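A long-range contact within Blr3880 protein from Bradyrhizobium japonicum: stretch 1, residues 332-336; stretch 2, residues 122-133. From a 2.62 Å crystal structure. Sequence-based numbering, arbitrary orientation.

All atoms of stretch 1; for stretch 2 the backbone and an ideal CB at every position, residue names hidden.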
# COMPACT_ATOMS: atom_id res chain seq x y z
N ARG A 332 0.40 5.37 -6.68
CA ARG A 332 0.24 6.46 -5.71
C ARG A 332 1.06 7.69 -6.08
O ARG A 332 2.22 7.58 -6.50
CB ARG A 332 0.68 5.99 -4.32
CG ARG A 332 0.06 4.68 -3.87
CD ARG A 332 -1.42 4.81 -3.63
NE ARG A 332 -2.02 3.53 -3.29
CZ ARG A 332 -3.32 3.33 -3.11
NH1 ARG A 332 -4.17 4.33 -3.25
NH2 ARG A 332 -3.76 2.11 -2.82
N PHE A 333 0.47 8.87 -5.90
CA PHE A 333 1.15 10.13 -6.21
C PHE A 333 1.96 10.67 -5.04
O PHE A 333 2.87 11.48 -5.23
CB PHE A 333 0.15 11.20 -6.63
CG PHE A 333 0.11 11.47 -8.11
CD1 PHE A 333 -0.73 10.74 -8.94
CD2 PHE A 333 0.91 12.45 -8.66
CE1 PHE A 333 -0.76 11.00 -10.31
CE2 PHE A 333 0.88 12.71 -10.03
CZ PHE A 333 0.05 11.98 -10.85
N SER A 334 1.63 10.24 -3.83
CA SER A 334 2.32 10.73 -2.65
C SER A 334 3.56 9.96 -2.21
O SER A 334 3.60 8.74 -2.27
CB SER A 334 1.35 10.79 -1.48
OG SER A 334 1.96 11.39 -0.36
N MSE A 335 4.58 10.70 -1.76
CA MSE A 335 5.81 10.08 -1.28
C MSE A 335 5.53 9.37 0.05
O MSE A 335 6.31 8.53 0.49
CB MSE A 335 6.90 11.12 -1.09
CG MSE A 335 7.39 11.72 -2.38
SE MSE A 335 7.88 10.36 -3.69
CE MSE A 335 9.44 9.62 -2.78
N ILE A 336 4.42 9.73 0.69
CA ILE A 336 4.05 9.11 1.95
C ILE A 336 3.61 7.68 1.64
O ILE A 336 3.91 6.76 2.39
CB ILE A 336 2.90 9.88 2.62
CG1 ILE A 336 3.38 11.28 2.99
CG2 ILE A 336 2.42 9.16 3.86
CD1 ILE A 336 2.30 12.13 3.57
N UNK A 122 -3.14 18.90 -14.06
CA UNK A 122 -3.57 17.87 -13.12
C UNK A 122 -2.39 17.15 -12.48
O UNK A 122 -2.46 16.74 -11.32
CB UNK A 122 -4.47 16.86 -13.83
N UNK A 123 -1.31 17.01 -13.24
CA UNK A 123 -0.10 16.37 -12.76
C UNK A 123 0.46 17.15 -11.58
O UNK A 123 0.71 16.59 -10.52
CB UNK A 123 0.94 16.26 -13.88
N UNK A 124 0.66 18.46 -11.76
CA UNK A 124 1.20 19.31 -10.71
C UNK A 124 0.24 19.49 -9.53
O UNK A 124 0.68 19.64 -8.39
CB UNK A 124 1.56 20.68 -11.29
N UNK A 125 -1.06 19.49 -9.79
CA UNK A 125 -2.03 19.63 -8.70
C UNK A 125 -1.95 18.38 -7.81
O UNK A 125 -1.89 18.48 -6.59
CB UNK A 125 -3.45 19.83 -9.24
N UNK A 126 -1.94 17.21 -8.44
CA UNK A 126 -1.86 15.95 -7.70
C UNK A 126 -0.59 15.90 -6.85
O UNK A 126 -0.62 15.43 -5.72
CB UNK A 126 -1.90 14.76 -8.66
N UNK A 127 0.51 16.38 -7.41
CA UNK A 127 1.78 16.40 -6.70
C UNK A 127 1.76 17.30 -5.47
O UNK A 127 2.32 16.95 -4.43
CB UNK A 127 2.89 16.85 -7.65
N UNK A 128 1.14 18.46 -5.60
CA UNK A 128 1.07 19.40 -4.49
C UNK A 128 0.14 18.91 -3.38
O UNK A 128 0.45 19.05 -2.20
CB UNK A 128 0.60 20.77 -4.99
N UNK A 129 -0.99 18.35 -3.77
CA UNK A 129 -1.95 17.84 -2.81
C UNK A 129 -1.36 16.61 -2.14
O UNK A 129 -1.88 16.13 -1.13
CB UNK A 129 -3.29 17.51 -3.48
N UNK A 130 -0.25 16.11 -2.69
CA UNK A 130 0.40 14.92 -2.16
C UNK A 130 1.63 15.23 -1.31
O UNK A 130 2.16 14.35 -0.65
CB UNK A 130 0.80 14.00 -3.31
N UNK A 131 2.09 16.48 -1.34
CA UNK A 131 3.24 16.85 -0.55
C UNK A 131 4.53 17.00 -1.33
O UNK A 131 5.55 17.40 -0.77
CB UNK A 131 3.44 15.81 0.55
N UNK A 132 4.50 16.68 -2.62
CA UNK A 132 5.68 16.78 -3.48
C UNK A 132 5.82 18.17 -4.06
O UNK A 132 4.92 18.64 -4.75
CB UNK A 132 5.61 15.75 -4.61
N UNK A 133 6.95 18.80 -3.81
CA UNK A 133 7.21 20.14 -4.32
C UNK A 133 8.25 20.12 -5.44
O UNK A 133 8.33 21.06 -6.23
CB UNK A 133 7.68 21.05 -3.19

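Position 122 lies in a helix, and its ideal CB has nothing of stretch 1 within 5.5 Å. The residue is R122, whose side chain is hydrogen-bonded elsewhere in the structure.

At position 123 CA-to-CB points sideways, and the ideal CB is 5.2 Å from F333 CE2. An apolar side chain of some length could reach the ring; a short one would not touch it. F123 is deposited, with CD1 4.0 Å from F333 CE2.

Positions 124 and 125 are unconstrained by stretch 1. The first points away and the second is out of reach. They are L124 and D125.

Position 126 points toward stretch 1. Its ideal CB is already 3.6 Å from F333 CD2, so the ring leaves little room for further atoms in that direction. A small side chain suits. A126 is deposited, its CB 3.7 Å from the centroid of the F333 ring and 15° off the ring normal, a CH-pi contact over one face.

At position 127 the bond points sideways, and the ideal CB is 4.9 Å from F333 CD2. Leucine, isoleucine or methionine could close the gap. The residue is L127. Its chi1 is m and chi2 t, and its CD2 meets the edge of the ring, 3.9 Å from F333 CD2.

Positions 128 and 129 are out of reach. They are L128 and A129.

Position 130 points toward stretch 1, where the backbones are close: its CA is 4.6 Å from S334 CA. The ideal CB is 3.7 Å from S334 CA and 3.8 Å from F333 O. Alanine or glycine fits best. The residue is A130. Its carbonyl O accepts a hydrogen bond from S334 OG at 3.0 Å. S334 OG in turn accepts from I336 N at 3.1 Å, so S334 caps its own helix and also donates to A130 O.

Position 131 has phi 104° and psi -5°. A CB here would jam against the carbonyl O of the preceding residue, which calls for glycine. G131 it is, in a Schellman motif.

Position 132 points toward stretch 1, with its ideal CB 4.9 Å from M335 CG and 5.1 Å from F333 O. That leaves space for a modest side chain, apolar or polar. T132 is deposited, its OG1 3.7 Å from CG of selenomethionine M335. Two waters extend its reach: one links OG1 to F333 O, the other joins OG1, A130 O and M335 N.

Position 133 is out of reach; it is T133.

Stretch 2 (122-133) RFLDALLAAGTT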
# COMPACT_ATOMS: atom_id res chain seq x y z
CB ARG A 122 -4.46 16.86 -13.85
CG ARG A 122 -5.79 17.44 -14.25
CD ARG A 122 -6.45 16.58 -15.28
NE ARG A 122 -7.79 17.05 -15.61
CZ ARG A 122 -8.82 17.03 -14.76
NH1 ARG A 122 -8.66 16.58 -13.53
NH2 ARG A 122 -10.01 17.47 -15.17
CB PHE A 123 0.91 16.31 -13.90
CG PHE A 123 2.26 15.77 -13.51
CD1 PHE A 123 2.44 14.42 -13.25
CD2 PHE A 123 3.36 16.62 -13.44
CE1 PHE A 123 3.70 13.92 -12.93
CE2 PHE A 123 4.62 16.13 -13.12
CZ PHE A 123 4.79 14.77 -12.86
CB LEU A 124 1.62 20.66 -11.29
CG LEU A 124 2.84 20.60 -12.21
CD1 LEU A 124 3.06 21.93 -12.89
CD2 LEU A 124 4.06 20.22 -11.41
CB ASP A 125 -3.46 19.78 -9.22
CG ASP A 125 -3.72 21.12 -9.88
OD1 ASP A 125 -2.86 22.02 -9.81
OD2 ASP A 125 -4.81 21.27 -10.48
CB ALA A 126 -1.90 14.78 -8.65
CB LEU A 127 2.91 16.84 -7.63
CG LEU A 127 3.47 15.79 -8.59
CD1 LEU A 127 4.57 16.41 -9.43
CD2 LEU A 127 3.99 14.61 -7.80
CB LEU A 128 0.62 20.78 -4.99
CG LEU A 128 1.61 21.51 -5.90
CD1 LEU A 128 0.94 22.74 -6.46
CD2 LEU A 128 2.86 21.88 -5.14
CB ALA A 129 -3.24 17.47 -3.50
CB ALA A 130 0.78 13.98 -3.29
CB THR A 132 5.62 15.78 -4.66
OG1 THR A 132 5.61 14.44 -4.15
CG2 THR A 132 6.83 15.95 -5.56
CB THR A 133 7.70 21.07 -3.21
OG1 THR A 133 8.86 20.51 -2.58
CG2 THR A 133 6.63 21.26 -2.18
O HOH W 1 4.51 13.34 -1.73
O HOH W 2 5.50 12.49 -5.67
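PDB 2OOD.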